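Local coordinates for protein phosphoserine phosphatase RsbX (Bacillus subtilis, PDB 3W44) that dephosphorylates RsbS and acts as a negative regulator of sigma-B, with a role in keeping its activity low during growth and in reestablishing prestress activity after induction, at residues C40-G45 and I153-L158. Residues are numbered along the deposited sequence; the frame is centred on the assembly and turned at random.
With MN (manganese (II) ion), chain C; MN (manganese (II) ion), chain D.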
# COMPACT_ATOMS: atom_id res chain seq x y z
N CYS A 40 6.26 -3.14 3.01
CA CYS A 40 5.21 -3.40 2.04
C CYS A 40 5.04 -2.32 0.94
O CYS A 40 5.44 -1.19 1.09
CB CYS A 40 3.87 -3.74 2.71
SG CYS A 40 3.17 -2.38 3.64
N ALA A 41 4.45 -2.70 -0.17
CA ALA A 41 4.26 -1.75 -1.25
C ALA A 41 2.95 -2.12 -1.96
O ALA A 41 2.61 -3.29 -2.10
CB ALA A 41 5.43 -1.84 -2.20
N VAL A 42 2.24 -1.12 -2.41
CA VAL A 42 1.07 -1.33 -3.22
C VAL A 42 1.25 -0.48 -4.48
O VAL A 42 1.54 0.68 -4.34
CB VAL A 42 -0.17 -0.83 -2.54
CG1 VAL A 42 -1.32 -0.91 -3.56
CG2 VAL A 42 -0.45 -1.57 -1.17
N ALA A 43 1.07 -1.06 -5.68
CA ALA A 43 1.24 -0.34 -6.92
C ALA A 43 0.03 -0.62 -7.81
O ALA A 43 -0.54 -1.69 -7.77
CB ALA A 43 2.51 -0.75 -7.61
N ASP A 44 -0.38 0.38 -8.57
CA ASP A 44 -1.49 0.31 -9.45
C ASP A 44 -0.94 0.63 -10.84
O ASP A 44 -0.74 1.80 -11.15
CB ASP A 44 -2.46 1.38 -9.01
CG ASP A 44 -3.65 1.50 -9.91
OD1 ASP A 44 -3.61 0.89 -10.96
OD2 ASP A 44 -4.63 2.19 -9.57
N GLY A 45 -0.72 -0.36 -11.69
CA GLY A 45 -0.24 -0.07 -13.08
C GLY A 45 -1.30 0.75 -13.82
O GLY A 45 -2.48 0.49 -13.61
N ILE A 153 -3.32 0.95 3.26
CA ILE A 153 -2.83 1.43 1.99
C ILE A 153 -3.71 0.83 0.91
O ILE A 153 -3.91 -0.39 0.89
CB ILE A 153 -1.36 1.01 1.77
CG1 ILE A 153 -0.46 1.41 2.96
CG2 ILE A 153 -0.84 1.69 0.56
CD1 ILE A 153 0.92 1.02 2.74
N HIS A 154 -4.28 1.64 0.02
CA HIS A 154 -5.18 1.07 -1.00
C HIS A 154 -5.09 1.78 -2.30
O HIS A 154 -4.94 2.99 -2.31
CB HIS A 154 -6.66 1.07 -0.56
CG HIS A 154 -7.22 2.45 -0.39
ND1 HIS A 154 -7.84 3.15 -1.42
CD2 HIS A 154 -7.23 3.29 0.66
CE1 HIS A 154 -8.21 4.33 -1.00
NE2 HIS A 154 -7.86 4.44 0.27
N THR A 155 -5.24 1.04 -3.41
CA THR A 155 -5.37 1.64 -4.70
C THR A 155 -6.74 2.34 -4.88
O THR A 155 -7.64 2.26 -4.02
CB THR A 155 -5.18 0.60 -5.79
OG1 THR A 155 -6.13 -0.41 -5.62
CG2 THR A 155 -3.84 -0.06 -5.73
N ASP A 156 -6.88 3.08 -5.99
CA ASP A 156 -8.03 3.94 -6.18
C ASP A 156 -9.26 3.14 -6.53
O ASP A 156 -10.35 3.67 -6.61
CB ASP A 156 -7.76 4.99 -7.26
CG ASP A 156 -7.36 4.37 -8.61
OD1 ASP A 156 -7.51 3.14 -8.83
OD2 ASP A 156 -6.85 5.13 -9.47
N GLY A 157 -9.11 1.85 -6.74
CA GLY A 157 -10.29 0.98 -6.86
C GLY A 157 -11.20 0.85 -5.64
O GLY A 157 -12.35 0.41 -5.74
N LEU A 158 -10.67 1.20 -4.48
CA LEU A 158 -11.43 1.10 -3.25
C LEU A 158 -11.91 2.50 -3.02
O LEU A 158 -11.09 3.41 -2.79
CB LEU A 158 -10.53 0.68 -2.08
CG LEU A 158 -11.19 0.61 -0.71
CD1 LEU A 158 -12.20 -0.59 -0.65
CD2 LEU A 158 -10.14 0.48 0.42
MN MN C . -6.84 1.75 -10.28
MN MN D . -4.51 0.42 -12.90
O HOH W 1 -4.46 3.61 -7.16
O HOH W 2 -6.51 3.62 -11.65
O HOH W 3 -6.43 0.80 -12.32
O HOH W 4 -6.41 -0.26 -9.25
O HOH W 5 -4.60 2.69 -13.26
O HOH W 6 -4.49 -1.61 -11.90
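Asp44 and Asp156 meet at a manganese ion. Asp44 OD2 binds this ion at 2.4 Å, and Asp156 OD1 binds it at 2.1 Å. The two carboxylates stand nearly perpendicular, with their planes 86° apart. Asp44 OD2 and Asp156 OD1 are 3.1 Å from each other, a closeness that the shared cation probably offsets. Asp44 also uses its other oxygen. Asp44 OD1 binds the second manganese at 2.2 Å, next to the carbonyl oxygen of Gly45, so one carboxylate bridges both metals. Water 3 bridges them as well. Asp189 completes the shell of the first ion and Gly47 O that of the second.

Two further waters tie the site together. Water 1 sits between Asp44 OD2 and the backbone N of Asp156, accepting from the latter. Water 2, a ligand of the first manganese, donates to Asp156 OD2.

This is the dinuclear metal centre of the PP2C-type fold, at one end of a beta sandwich. Strand 37-45 belongs to one sheet and strand 150-154 to the other. Residues 40-44 and 153-156 run almost parallel, 2° apart, and face each other through side chains.

Apolar contacts lie behind the metals. Val42 splits its branches between two partners. A chi1 of 172° turns Val42 CG1 toward Thr155 CG2, at a tight 3.4 Å, and leaves the other methyl to Ile153. Val42 CG2 lies against Ile153 CG2 at 3.7 Å. Thr155 CG2 also touches Asp44 CB, while its OG1 hydrogen-bonds to Asp27 and to the backbone N of Thr192. Farther from the metals, Ile153 CD1 reaches Cys40 SG loosely, and Ile194 of strand 191-198 packs on Cys40 and Val42.

The type I turn from Thr155 to Leu158 carries Asp156. Thr155 O accepts from His154 ND1 and Leu158 N, which approach from opposite faces of its carbonyl plane.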